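Local coordinates for protein apical membrane antigen AMA1 (Toxoplasma gondii ME49, PDB 4YIV) that takes part in host cell invasion as an essential microneme protein of the moving junction, the ring formed between the parasite's apical tip and the host cell, at residues Gln43-Asp48 and Tyr52-Gly57; Thr143-Lys148 and Thr153-Pro158; Pro13-Ala16 and Met20-Phe23; Glu25-Thr30 and Tyr236-Trp241. All coordinates share one frame; numbering follows the deposited sequence.

How the interactions relate
Interaction 3 comes first in this extracellular fragment, folding the short helical turn 13-16 back on helix 18-25. Interaction 4 then opens at 25-30 and closes only at 236-241, so that its long loop contains both interaction 1 and interaction 2. These two follow one another: 43-48 with 52-57 closes a tight beta hairpin, and 143-148 with 153-158 closes a short loop ahead of strand 159-162. They touch, since E54 OE2 and R53 O of the hairpin meet R156 N and Y155 OH, and so tie together one end of the molecule. Elsewhere, P13 packs on W241, and interactions 3 and 4 join the N-terminal stretch to strand 236-242 and the strands around it.

Interaction 1. Residues Gln43-Asp48 and Tyr52-Gly57; sequences QDKEVD and YREPAG. With CO (cobalt (II) ion), chain G.
E54 OE1 takes two donors from the neighbouring strand, NE2 of Q43 at 2.8 Å and NZ of K45 at 2.8 Å. The lysine forms a salt bridge on the syn lone pair, whereas the amide N-H arrives from above the carboxylate plane, 44° out of it. A glutamate suits this place because its carboxylate can face several donors at once; with CG anti to the backbone N (chi1 -176°) and the chain extended, it lies alongside Q43. K45, bent at chi2 and chi4, reaches it. OE2 is held by the hydroxyl of Y216 and the backbone N of R156, so this buried acid probably keeps its charge. Strands 43-47 and 50-54 form an antiparallel beta hairpin, in which Q43 with E54 and K45 with Y52 are the hydrogen-bonded pairs; E54 N reaches Q43 O at 2.7 Å. Small A56 lets the Q43 amide settle on its methyl, CB to CD 3.4 Å. The non-hydrogen-bonded pair D44 and R53 projects from the other face, side by side. D44 OD1 binds a cobalt ion at 2.3 Å, with H292 as a further ligand. Water 1 on the metal accepts from R53 NE at 3.1 Å, while the rest of that guanidinium reaches the carbonyls of D279 and P291.

Interaction 2. Residues Thr143-Lys148 and Thr153-Pro158; sequences TVAMDK and TKYRYP
T143 meets the aliphatic part of R156, its carbonyl O lying 3.8 Å from R156 CG, while its hydroxyl turns to the carbonyl of F139. V144 follows, and its branched side chain packs against the opposing backbone: CB approaches T153 O to 3.3 Å, and CG1 sits over one face of the R156 guanidinium, toward its rim. That guanidinium is placed by the F141 carbonyl at NE and by the hydroxyl of Y216 at NH1. A145 carries the centre of the contact in this loop between helix 132-141 and strand 159-162. Its N donates to Y155 O at 2.9 Å, nearly along the C=O axis, and its O accepts from both T153 N at 3.0 Å and T153 OG1 at 2.7 Å. The small methyl of A145 suits these close quarters, its CB 3.1 Å from OH of the buried Y157. M146 adds its backbone N, bonded to water 4, which is also bonded to Y157 OH at 2.7 Å. D147 ends the contact, its CB packing on T153 CG2. With OG1 between the backbone N and the carbonyl carbon (chi1 73°), T153 also forms an ST turn, accepting from Y155 N at 3.1 Å. Its hydroxyl therefore donates to A145 O across the loop and accepts the N-H of Y155 within its own segment, which should fix its rotation.

Interaction 3. Residues Pro13-Ala16 and Met20-Phe23; sequences PFQA and MKTF
A Met-aromatic contact between F14 and M20 joins the weakly bonded helical turn 13-16 to the following helix 18-25 near the N terminus. The two side chains cross at a slant, and M20 SD lies 5.3 Å from the centroid of the F14 ring, 48° off its normal. Most of the touching is done by the methylene before the sulfur: M20 CG comes to 3.5 Å from F14 CA and 3.8 Å from F14 CD1. Bends at chi2 and chi3 curl the methionine back along 13-16, so that its CE also lies 3.8 Å from P13 O. A flexible, unbranched side chain suits this curved path, and proline suits the start of the turn, where its ring already restrains the backbone; the turn itself has a weak bond from A16 N to P13 O. F14 continues onto C322 and L323 of strand 322-326, and M20 onto I393 of strand 392-397, so both residues are buried. Farther out, K21 lays its aliphatic chain across Q15 at about a right angle, with CE 3.6 Å from Q15 O, a place where a long side chain can cover the backbone with carbon and keep its ammonium group at the surface. With the contact made chiefly by sulfur, methylenes and a ring, its attraction is probably mostly dispersion, which depends more on close fit than on exact direction.

Interaction 4. Residues Glu25-Thr30 and Tyr236-Trp241; sequences ERFNLT and YRFGVW. With CO (cobalt (II) ion), chain I; NAG (2-acetamido-2-deoxy-beta-D-glucopyranose), chain B.
F27 and F238 form a T-shaped aromatic pair, joining the type I beta turn E25-N28 at the end of helix 18-25 to strand 236-242, the middle strand of a three-stranded antiparallel sheet. The edge of F238 points at the face of F27, with centroids 4.9 Å apart and planes at 67°. F238 CE1 stands 3.6 Å above the F27 plane, over the ring centre, and F238 CZ comes to 3.5 Å from F27 CD1. The opposite face of F27 is covered by CG of R26, whose guanidinium reaches the P356 carbonyl. Phenylalanine suits both buried positions, since one ring can offer its slightly positive C-H edge to the electron-rich face of the other; P229 packs on F27, and L323 and T333 on F238. Among the polar contacts, N28 N closes the turn on E25 O at 2.9 Å, and N28 OD1 accepts from H31 N. E25 OE1 binds a cobalt ion at 2.2 Å, together with three waters and H31. The covalent link lies in the sequence N28-L29-T30, an N-glycosylation sequon: N28 holds CG anti to its main-chain nitrogen (chi1 -168°), and its ND2 is joined to C1 of N-acetylglucosamine by a bond of 1.5 Å.

Interaction 1. Residues Gln43-Asp48 and Tyr52-Gly57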
loop_
_atom_site.group_PDB
_atom_site.type_symbol
_atom_site.label_atom_id
_atom_site.label_comp_id
_atom_site.label_asym_id
_atom_site.label_seq_id
_atom_site.Cartn_x
_atom_site.Cartn_y
_atom_site.Cartn_z
ATOM N N GLN A 43 -10.662 10.792 4.303
ATOM C CA GLN A 43 -11.967 11.442 4.085
ATOM C C GLN A 43 -12.928 11.265 5.253
ATOM O O GLN A 43 -12.653 10.553 6.227
ATOM C CB GLN A 43 -12.631 10.900 2.788
ATOM C CG GLN A 43 -12.088 11.599 1.533
ATOM C CD GLN A 43 -12.317 10.891 0.190
ATOM O OE1 GLN A 43 -11.738 11.303 -0.811
ATOM N NE2 GLN A 43 -13.134 9.844 0.159
ATOM N N ASP A 44 -14.096 11.890 5.128
ATOM C CA ASP A 44 -15.135 11.777 6.139
ATOM C C ASP A 44 -16.465 11.762 5.431
ATOM O O ASP A 44 -16.678 12.564 4.522
ATOM C CB ASP A 44 -15.095 12.942 7.129
ATOM C CG ASP A 44 -13.728 13.125 7.762
ATOM O OD1 ASP A 44 -12.888 13.801 7.135
ATOM O OD2 ASP A 44 -13.524 12.566 8.862
ATOM N N LYS A 45 -17.359 10.878 5.844
ATOM C CA LYS A 45 -18.662 10.776 5.201
ATOM C C LYS A 45 -19.702 10.529 6.259
ATOM O O LYS A 45 -19.418 9.915 7.280
ATOM C CB LYS A 45 -18.693 9.656 4.169
ATOM C CG LYS A 45 -17.698 9.827 3.028
ATOM C CD LYS A 45 -18.139 10.937 2.107
ATOM C CE LYS A 45 -17.124 11.264 1.051
ATOM N NZ LYS A 45 -16.652 10.092 0.330
ATOM N N GLU A 46 -20.906 11.024 6.008
ATOM C CA GLU A 46 -22.019 10.927 6.942
ATOM C C GLU A 46 -22.896 9.688 6.786
ATOM O O GLU A 46 -23.354 9.365 5.688
ATOM C CB GLU A 46 -22.867 12.196 6.775
ATOM C CG GLU A 46 -23.890 12.372 7.861
ATOM C CD GLU A 46 -24.771 13.570 7.602
ATOM O OE1 GLU A 46 -24.223 14.644 7.234
ATOM O OE2 GLU A 46 -26.006 13.422 7.730
ATOM N N VAL A 47 -23.090 8.981 7.891
ATOM C CA VAL A 47 -24.069 7.911 8.009
ATOM C C VAL A 47 -24.898 8.116 9.270
ATOM O O VAL A 47 -24.321 8.251 10.349
ATOM C CB VAL A 47 -23.387 6.542 8.091
ATOM C CG1 VAL A 47 -24.408 5.408 8.084
ATOM C CG2 VAL A 47 -22.375 6.390 6.945
ATOM N N ASP A 48 -26.230 8.093 9.168
ATOM C CA ASP A 48 -27.079 8.256 10.375
ATOM C C ASP A 48 -26.739 9.543 11.119
ATOM O O ASP A 48 -26.721 9.578 12.357
ATOM C CB ASP A 48 -26.900 7.099 11.345
ATOM C CG ASP A 48 -27.202 5.743 10.725
ATOM O OD1 ASP A 48 -28.248 5.607 10.062
ATOM O OD2 ASP A 48 -26.414 4.799 10.950
ATOM N N TYR A 52 -18.168 9.918 9.857
ATOM C CA TYR A 52 -17.195 8.826 10.054
ATOM C C TYR A 52 -15.974 9.023 9.177
ATOM O O TYR A 52 -16.053 9.444 8.016
ATOM C CB TYR A 52 -17.818 7.457 9.761
ATOM C CG TYR A 52 -18.890 7.034 10.731
ATOM C CD1 TYR A 52 -18.562 6.495 11.956
ATOM C CD2 TYR A 52 -20.229 7.179 10.416
ATOM C CE1 TYR A 52 -19.533 6.122 12.848
ATOM C CE2 TYR A 52 -21.214 6.791 11.285
ATOM C CZ TYR A 52 -20.860 6.269 12.512
ATOM O OH TYR A 52 -21.823 5.880 13.397
ATOM N N ARG A 53 -14.818 8.723 9.741
ATOM C CA ARG A 53 -13.611 8.779 8.980
ATOM C C ARG A 53 -13.585 7.614 7.944
ATOM O O ARG A 53 -13.921 6.452 8.247
ATOM C CB ARG A 53 -12.387 8.707 9.898
ATOM C CG ARG A 53 -12.341 9.760 11.019
ATOM C CD ARG A 53 -10.933 9.844 11.633
ATOM N NE ARG A 53 -10.031 10.505 10.697
ATOM C CZ ARG A 53 -8.717 10.564 10.856
ATOM N NH1 ARG A 53 -8.163 10.032 11.931
ATOM N NH2 ARG A 53 -7.975 11.179 9.970
ATOM N N GLU A 54 -13.152 7.947 6.737
ATOM C CA GLU A 54 -13.287 7.062 5.571
ATOM C C GLU A 54 -11.938 6.895 4.887
ATOM O O GLU A 54 -11.281 7.898 4.552
ATOM C CB GLU A 54 -14.312 7.642 4.581
ATOM C CG GLU A 54 -14.605 6.733 3.375
ATOM C CD GLU A 54 -15.304 7.455 2.236
ATOM O OE1 GLU A 54 -14.977 8.627 1.954
ATOM O OE2 GLU A 54 -16.204 6.847 1.629
ATOM N N PRO A 55 -11.516 5.648 4.665
ATOM C CA PRO A 55 -10.309 5.517 3.848
ATOM C C PRO A 55 -10.509 6.072 2.431
ATOM O O PRO A 55 -11.604 5.941 1.891
ATOM C CB PRO A 55 -10.073 4.008 3.812
ATOM C CG PRO A 55 -10.753 3.491 5.084
ATOM C CD PRO A 55 -11.977 4.335 5.168
ATOM N N ALA A 56 -9.456 6.642 1.866
ATOM C CA ALA A 56 -9.576 7.465 0.659
ATOM C C ALA A 56 -8.478 7.307 -0.365
ATOM O O ALA A 56 -8.529 7.916 -1.451
ATOM C CB ALA A 56 -9.623 8.940 1.087
ATOM N N GLY A 57 -7.435 6.585 -0.005
ATOM C CA GLY A 57 -6.224 6.537 -0.814
ATOM C C GLY A 57 -6.505 5.862 -2.152
ATOM O O GLY A 57 -7.359 4.977 -2.236
HETATM CO CO CO G . -11.074 13.765 8.539
HETATM O O HOH W 1 -10.681 11.539 7.858
HETATM O O HOH W 2 -10.083 9.854 -2.640
HETATM O O HOH W 3 -24.365 5.296 12.866
#

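Interaction 2. Residues Thr143-Lys148 and Thr153-Pro158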
loop_
_atom_site.group_PDB
_atom_site.type_symbol
_atom_site.label_atom_id
_atom_site.label_comp_id
_atom_site.label_asym_id
_atom_site.label_seq_id
_atom_site.Cartn_x
_atom_site.Cartn_y
_atom_site.Cartn_z
ATOM N N THR A 143 -20.082 -0.063 -3.960
ATOM C CA THR A 143 -20.744 -0.558 -2.749
ATOM C C THR A 143 -20.722 0.569 -1.687
ATOM O O THR A 143 -19.655 1.026 -1.281
ATOM C CB THR A 143 -20.039 -1.849 -2.187
ATOM O OG1 THR A 143 -20.067 -2.915 -3.160
ATOM C CG2 THR A 143 -20.704 -2.349 -0.929
ATOM N N VAL A 144 -21.882 1.045 -1.262
ATOM C CA VAL A 144 -21.926 2.104 -0.249
ATOM C C VAL A 144 -22.616 1.573 0.993
ATOM O O VAL A 144 -23.421 0.646 0.911
ATOM C CB VAL A 144 -22.683 3.370 -0.727
ATOM C CG1 VAL A 144 -21.889 4.115 -1.799
ATOM C CG2 VAL A 144 -24.123 3.008 -1.188
ATOM N N ALA A 145 -22.290 2.161 2.142
ATOM C CA ALA A 145 -22.992 1.872 3.371
ATOM C C ALA A 145 -24.466 2.308 3.271
ATOM O O ALA A 145 -24.784 3.379 2.743
ATOM C CB ALA A 145 -22.321 2.568 4.520
ATOM N N MET A 146 -25.339 1.463 3.795
ATOM C CA MET A 146 -26.753 1.764 3.937
ATOM C C MET A 146 -26.978 2.199 5.382
ATOM O O MET A 146 -26.416 1.604 6.303
ATOM C CB MET A 146 -27.596 0.529 3.598
ATOM C CG MET A 146 -27.292 -0.073 2.213
ATOM S SD MET A 146 -27.679 1.079 0.889
ATOM C CE MET A 146 -29.466 1.069 1.047
ATOM N N ASP A 147 -27.803 3.207 5.603
ATOM C CA ASP A 147 -27.977 3.690 6.960
ATOM C C ASP A 147 -29.110 2.927 7.662
ATOM O O ASP A 147 -29.633 1.942 7.110
ATOM C CB ASP A 147 -28.204 5.204 6.942
ATOM C CG ASP A 147 -29.543 5.615 6.336
ATOM O OD1 ASP A 147 -30.454 4.769 6.212
ATOM O OD2 ASP A 147 -29.681 6.821 6.001
ATOM N N LYS A 148 -29.461 3.362 8.877
ATOM C CA LYS A 148 -30.474 2.674 9.697
ATOM C C LYS A 148 -31.851 2.586 9.013
ATOM O O LYS A 148 -32.643 1.698 9.324
ATOM C CB LYS A 148 -30.631 3.380 11.048
ATOM C CG LYS A 148 -29.445 3.257 11.971
ATOM C CD LYS A 148 -29.693 4.031 13.273
ATOM C CE LYS A 148 -28.468 4.018 14.175
ATOM N NZ LYS A 148 -28.826 4.306 15.605
ATOM N N THR A 153 -25.846 5.832 1.396
ATOM C CA THR A 153 -24.995 6.945 1.809
ATOM C C THR A 153 -23.867 7.123 0.813
ATOM O O THR A 153 -23.791 6.401 -0.199
ATOM C CB THR A 153 -24.419 6.712 3.249
ATOM O OG1 THR A 153 -23.411 5.689 3.213
ATOM C CG2 THR A 153 -25.528 6.283 4.228
ATOM N N LYS A 154 -22.978 8.075 1.091
ATOM C CA LYS A 154 -21.753 8.243 0.322
ATOM C C LYS A 154 -20.509 7.631 1.006
ATOM O O LYS A 154 -19.384 7.863 0.552
ATOM C CB LYS A 154 -21.511 9.715 0.056
ATOM C CG LYS A 154 -22.639 10.369 -0.784
ATOM C CD LYS A 154 -22.139 11.568 -1.579
ATOM C CE LYS A 154 -23.285 12.319 -2.253
ATOM N NZ LYS A 154 -22.775 13.478 -3.052
ATOM N N TYR A 155 -20.720 6.846 2.068
ATOM C CA TYR A 155 -19.608 6.190 2.771
ATOM C C TYR A 155 -19.284 4.913 2.011
ATOM O O TYR A 155 -20.179 4.095 1.787
ATOM C CB TYR A 155 -19.963 5.840 4.223
ATOM C CG TYR A 155 -18.726 5.429 5.012
ATOM C CD1 TYR A 155 -18.170 4.156 4.871
ATOM C CD2 TYR A 155 -18.074 6.337 5.829
ATOM C CE1 TYR A 155 -17.025 3.793 5.560
ATOM C CE2 TYR A 155 -16.930 5.988 6.519
ATOM C CZ TYR A 155 -16.400 4.706 6.359
ATOM O OH TYR A 155 -15.251 4.311 7.001
ATOM N N ARG A 156 -18.028 4.733 1.630
ATOM C CA ARG A 156 -17.609 3.513 0.959
ATOM C C ARG A 156 -16.571 2.746 1.797
ATOM O O ARG A 156 -15.576 3.317 2.267
ATOM C CB ARG A 156 -17.040 3.847 -0.424
ATOM C CG ARG A 156 -18.027 4.466 -1.342
ATOM C CD ARG A 156 -17.332 4.890 -2.608
ATOM N NE ARG A 156 -18.271 5.326 -3.631
ATOM C CZ ARG A 156 -18.779 6.554 -3.737
ATOM N NH1 ARG A 156 -18.452 7.520 -2.869
ATOM N NH2 ARG A 156 -19.620 6.810 -4.729
ATOM N N TYR A 157 -16.824 1.456 2.001
ATOM C CA TYR A 157 -15.930 0.613 2.779
ATOM C C TYR A 157 -14.658 0.290 2.019
ATOM O O TYR A 157 -14.691 0.170 0.776
ATOM C CB TYR A 157 -16.613 -0.705 3.138
ATOM C CG TYR A 157 -17.909 -0.552 3.854
ATOM C CD1 TYR A 157 -17.962 -0.144 5.195
ATOM C CD2 TYR A 157 -19.089 -0.840 3.202
ATOM C CE1 TYR A 157 -19.187 -0.017 5.839
ATOM C CE2 TYR A 157 -20.295 -0.730 3.827
ATOM C CZ TYR A 157 -20.352 -0.323 5.145
ATOM O OH TYR A 157 -21.597 -0.221 5.747
ATOM N N PRO A 158 -13.543 0.105 2.754
ATOM C CA PRO A 158 -12.318 -0.382 2.123
ATOM C C PRO A 158 -12.436 -1.871 1.764
ATOM O O PRO A 158 -13.405 -2.554 2.151
ATOM C CB PRO A 158 -11.249 -0.099 3.181
ATOM C CG PRO A 158 -11.993 -0.266 4.489
ATOM C CD PRO A 158 -13.371 0.301 4.213
HETATM O O HOH W 4 -24.046 -1.101 5.015
#

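Interaction 3. Residues Pro13-Ala16 and Met20-Phe23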
loop_
_atom_site.group_PDB
_atom_site.type_symbol
_atom_site.label_atom_id
_atom_site.label_comp_id
_atom_site.label_asym_id
_atom_site.label_seq_id
_atom_site.Cartn_x
_atom_site.Cartn_y
_atom_site.Cartn_z
ATOM N N PRO A 13 18.194 13.124 -16.301
ATOM C CA PRO A 13 17.683 12.258 -17.370
ATOM C C PRO A 13 16.296 11.676 -17.070
ATOM O O PRO A 13 15.520 11.436 -17.998
ATOM C CB PRO A 13 18.736 11.147 -17.458
ATOM C CG PRO A 13 19.460 11.181 -16.155
ATOM C CD PRO A 13 19.431 12.602 -15.700
ATOM N N PHE A 14 15.995 11.474 -15.789
ATOM C CA PHE A 14 14.725 10.874 -15.376
ATOM C C PHE A 14 13.556 11.832 -15.439
ATOM O O PHE A 14 12.413 11.435 -15.220
ATOM C CB PHE A 14 14.858 10.288 -13.980
ATOM C CG PHE A 14 15.883 9.205 -13.897
ATOM C CD1 PHE A 14 15.543 7.896 -14.171
ATOM C CD2 PHE A 14 17.190 9.496 -13.581
ATOM C CE1 PHE A 14 16.473 6.901 -14.109
ATOM C CE2 PHE A 14 18.134 8.498 -13.510
ATOM C CZ PHE A 14 17.780 7.201 -13.775
ATOM N N GLN A 15 13.845 13.090 -15.743
ATOM C CA GLN A 15 12.805 14.073 -16.031
ATOM C C GLN A 15 12.927 14.550 -17.482
ATOM O O GLN A 15 12.063 15.269 -17.989
ATOM C CB GLN A 15 12.893 15.253 -15.067
ATOM C CG GLN A 15 12.768 14.850 -13.606
ATOM C CD GLN A 15 11.508 14.018 -13.317
ATOM O OE1 GLN A 15 11.592 12.868 -12.849
ATOM N NE2 GLN A 15 10.336 14.603 -13.586
ATOM N N ALA A 16 13.996 14.113 -18.142
ATOM C CA ALA A 16 14.305 14.543 -19.496
ATOM C C ALA A 16 13.209 14.151 -20.479
ATOM O O ALA A 16 12.523 15.013 -21.029
ATOM C CB ALA A 16 15.646 13.950 -19.937
ATOM N N MET A 20 10.599 8.393 -19.376
ATOM C CA MET A 20 11.236 8.347 -18.080
ATOM C C MET A 20 10.390 9.030 -17.003
ATOM O O MET A 20 10.216 8.467 -15.930
ATOM C CB MET A 20 12.609 8.999 -18.161
ATOM C CG MET A 20 13.640 8.263 -17.386
ATOM S SD MET A 20 14.300 6.883 -18.267
ATOM C CE MET A 20 15.593 7.762 -19.120
ATOM N N LYS A 21 9.893 10.238 -17.286
ATOM C CA LYS A 21 9.028 10.993 -16.379
ATOM C C LYS A 21 7.808 10.201 -15.947
ATOM O O LYS A 21 7.466 10.135 -14.765
ATOM C CB LYS A 21 8.520 12.267 -17.050
ATOM C CG LYS A 21 9.081 13.558 -16.540
ATOM C CD LYS A 21 8.413 14.753 -17.239
ATOM C CE LYS A 21 8.802 16.076 -16.587
ATOM N NZ LYS A 21 8.956 17.181 -17.583
ATOM N N THR A 22 7.128 9.645 -16.940
ATOM C CA THR A 22 5.917 8.876 -16.704
ATOM C C THR A 22 6.218 7.717 -15.764
ATOM O O THR A 22 5.458 7.447 -14.846
ATOM C CB THR A 22 5.336 8.341 -18.016
ATOM O OG1 THR A 22 4.969 9.444 -18.861
ATOM C CG2 THR A 22 4.116 7.500 -17.744
ATOM N N PHE A 23 7.344 7.047 -15.991
ATOM C CA PHE A 23 7.714 5.906 -15.171
ATOM C C PHE A 23 7.958 6.351 -13.737
ATOM O O PHE A 23 7.439 5.736 -12.797
ATOM C CB PHE A 23 8.952 5.212 -15.737
ATOM C CG PHE A 23 9.573 4.198 -14.806
ATOM C CD1 PHE A 23 9.045 2.921 -14.679
ATOM C CD2 PHE A 23 10.692 4.532 -14.064
ATOM C CE1 PHE A 23 9.622 1.998 -13.815
ATOM C CE2 PHE A 23 11.286 3.619 -13.206
ATOM C CZ PHE A 23 10.754 2.354 -13.075
#

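Interaction 4. Residues Glu25-Thr30 and Tyr236-Trp241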
loop_
_atom_site.group_PDB
_atom_site.type_symbol
_atom_site.label_atom_id
_atom_site.label_comp_id
_atom_site.label_asym_id
_atom_site.label_seq_id
_atom_site.Cartn_x
_atom_site.Cartn_y
_atom_site.Cartn_z
ATOM N N GLU A 25 6.829 8.925 -12.177
ATOM C CA GLU A 25 5.585 9.390 -11.551
ATOM C C GLU A 25 4.956 8.341 -10.610
ATOM O O GLU A 25 4.391 8.678 -9.573
ATOM C CB GLU A 25 4.557 9.763 -12.632
ATOM C CG GLU A 25 4.556 11.227 -13.034
ATOM C CD GLU A 25 3.529 12.067 -12.272
ATOM O OE1 GLU A 25 2.318 11.803 -12.387
ATOM O OE2 GLU A 25 3.927 13.018 -11.572
ATOM N N ARG A 26 5.094 7.067 -10.945
ATOM C CA ARG A 26 4.431 6.033 -10.170
ATOM C C ARG A 26 4.923 5.983 -8.730
ATOM O O ARG A 26 4.283 5.348 -7.876
ATOM C CB ARG A 26 4.605 4.669 -10.835
ATOM C CG ARG A 26 5.956 4.074 -10.716
ATOM C CD ARG A 26 6.121 2.855 -11.612
ATOM N NE ARG A 26 5.614 3.098 -12.958
ATOM C CZ ARG A 26 5.547 2.185 -13.921
ATOM N NH1 ARG A 26 5.971 0.934 -13.703
ATOM N NH2 ARG A 26 5.061 2.544 -15.105
ATOM N N PHE A 27 6.048 6.638 -8.454
ATOM C CA PHE A 27 6.616 6.591 -7.118
ATOM C C PHE A 27 6.174 7.745 -6.250
ATOM O O PHE A 27 6.536 7.810 -5.076
ATOM C CB PHE A 27 8.128 6.555 -7.198
ATOM C CG PHE A 27 8.650 5.321 -7.866
ATOM C CD1 PHE A 27 8.453 4.088 -7.292
ATOM C CD2 PHE A 27 9.289 5.390 -9.102
ATOM C CE1 PHE A 27 8.909 2.937 -7.904
ATOM C CE2 PHE A 27 9.746 4.248 -9.721
ATOM C CZ PHE A 27 9.565 3.022 -9.128
ATOM N N ASN A 28 5.418 8.673 -6.810
ATOM C CA ASN A 28 4.959 9.837 -6.064
ATOM C C ASN A 28 3.649 9.580 -5.367
ATOM O O ASN A 28 2.630 9.844 -5.881
ATOM C CB ASN A 28 4.883 11.095 -6.935
ATOM C CG ASN A 28 4.688 12.360 -6.115
ATOM O OD1 ASN A 28 4.297 12.295 -4.972
ATOM N ND2 ASN A 28 4.990 13.509 -6.698
ATOM N N LEU A 29 3.727 9.048 -4.173
ATOM C CA LEU A 29 2.529 8.714 -3.417
ATOM C C LEU A 29 1.767 9.939 -2.918
ATOM O O LEU A 29 0.588 9.858 -2.568
ATOM C CB LEU A 29 2.901 7.824 -2.240
ATOM C CG LEU A 29 3.417 6.460 -2.684
ATOM C CD1 LEU A 29 4.201 5.722 -1.591
ATOM C CD2 LEU A 29 2.190 5.590 -3.154
ATOM N N THR A 30 2.413 11.090 -2.875
ATOM C CA THR A 30 1.653 12.290 -2.520
ATOM C C THR A 30 0.676 12.702 -3.635
ATOM O O THR A 30 -0.433 13.181 -3.393
ATOM C CB THR A 30 2.601 13.483 -2.231
ATOM O OG1 THR A 30 3.590 13.085 -1.274
ATOM C CG2 THR A 30 1.802 14.636 -1.681
ATOM N N TYR A 236 18.201 -0.651 -8.553
ATOM C CA TYR A 236 18.302 0.805 -8.515
ATOM C C TYR A 236 18.031 1.285 -7.088
ATOM O O TYR A 236 17.230 0.658 -6.387
ATOM C CB TYR A 236 17.308 1.459 -9.468
ATOM C CG TYR A 236 17.582 1.246 -10.951
ATOM C CD1 TYR A 236 18.381 2.131 -11.677
ATOM C CD2 TYR A 236 17.008 0.183 -11.628
ATOM C CE1 TYR A 236 18.611 1.936 -13.047
ATOM C CE2 TYR A 236 17.230 -0.013 -12.985
ATOM C CZ TYR A 236 18.032 0.860 -13.687
ATOM O OH TYR A 236 18.238 0.641 -15.031
ATOM N N ARG A 237 18.727 2.357 -6.688
ATOM C CA ARG A 237 18.440 3.126 -5.462
ATOM C C ARG A 237 17.644 4.358 -5.788
ATOM O O ARG A 237 17.985 5.095 -6.724
ATOM C CB ARG A 237 19.720 3.574 -4.772
ATOM C CG ARG A 237 20.649 2.486 -4.394
ATOM C CD ARG A 237 21.913 3.094 -3.763
ATOM N NE ARG A 237 22.869 2.072 -3.353
ATOM C CZ ARG A 237 23.922 2.304 -2.588
ATOM N NH1 ARG A 237 24.723 1.304 -2.276
ATOM N NH2 ARG A 237 24.147 3.523 -2.112
ATOM N N PHE A 238 16.586 4.599 -5.017
ATOM C CA PHE A 238 15.843 5.828 -5.126
ATOM C C PHE A 238 16.795 6.986 -4.831
ATOM O O PHE A 238 17.703 6.852 -4.011
ATOM C CB PHE A 238 14.669 5.871 -4.130
ATOM C CG PHE A 238 13.482 5.046 -4.511
ATOM C CD1 PHE A 238 13.098 4.879 -5.831
ATOM C CD2 PHE A 238 12.710 4.458 -3.512
ATOM C CE1 PHE A 238 11.971 4.145 -6.148
ATOM C CE2 PHE A 238 11.574 3.704 -3.831
ATOM C CZ PHE A 238 11.203 3.555 -5.135
ATOM N N GLY A 239 16.568 8.112 -5.487
ATOM C CA GLY A 239 17.368 9.295 -5.254
ATOM C C GLY A 239 16.658 10.580 -5.607
ATOM O O GLY A 239 15.542 10.576 -6.136
ATOM N N VAL A 240 17.330 11.695 -5.312
ATOM C CA VAL A 240 16.815 13.026 -5.610
ATOM C C VAL A 240 17.843 13.836 -6.409
ATOM O O VAL A 240 19.038 13.811 -6.113
ATOM C CB VAL A 240 16.465 13.801 -4.328
ATOM C CG1 VAL A 240 15.405 13.038 -3.529
ATOM C CG2 VAL A 240 17.704 13.997 -3.489
ATOM N N TRP A 241 17.362 14.559 -7.407
ATOM C CA TRP A 241 18.247 15.327 -8.277
ATOM C C TRP A 241 18.677 16.608 -7.570
ATOM O O TRP A 241 17.850 17.480 -7.293
ATOM C CB TRP A 241 17.552 15.651 -9.600
ATOM C CG TRP A 241 18.498 16.195 -10.651
ATOM C CD1 TRP A 241 18.593 17.493 -11.088
ATOM C CD2 TRP A 241 19.484 15.455 -11.382
ATOM N NE1 TRP A 241 19.574 17.599 -12.042
ATOM C CE2 TRP A 241 20.138 16.364 -12.241
ATOM C CE3 TRP A 241 19.878 14.110 -11.397
ATOM C CZ2 TRP A 241 21.154 15.970 -13.106
ATOM C CZ3 TRP A 241 20.892 13.720 -12.256
ATOM C CH2 TRP A 241 21.518 14.647 -13.097
HETATM CO CO CO I . 0.306 12.661 -12.053
HETATM C C1 NAG B . 5.066 14.852 -6.076
HETATM C C2 NAG B . 5.982 15.977 -6.548
HETATM C C3 NAG B . 5.674 17.283 -5.830
HETATM C C4 NAG B . 4.189 17.591 -5.936
HETATM C C5 NAG B . 3.374 16.409 -5.427
HETATM C C6 NAG B . 1.880 16.691 -5.541
HETATM C C7 NAG B . 8.024 14.837 -7.196
HETATM C C8 NAG B . 9.405 14.426 -6.781
HETATM N N2 NAG B . 7.369 15.611 -6.335
HETATM O O3 NAG B . 6.429 18.346 -6.421
HETATM O O4 NAG B . 3.883 18.755 -5.160
HETATM O O5 NAG B . 3.692 15.233 -6.172
HETATM O O6 NAG B . 1.513 16.769 -6.922
HETATM O O7 NAG B . 7.532 14.484 -8.256
HETATM O O HOH W 5 1.662 14.564 -12.896
HETATM O O HOH W 6 -0.755 14.230 -12.945
HETATM O O HOH W 7 -1.679 11.924 -12.328
#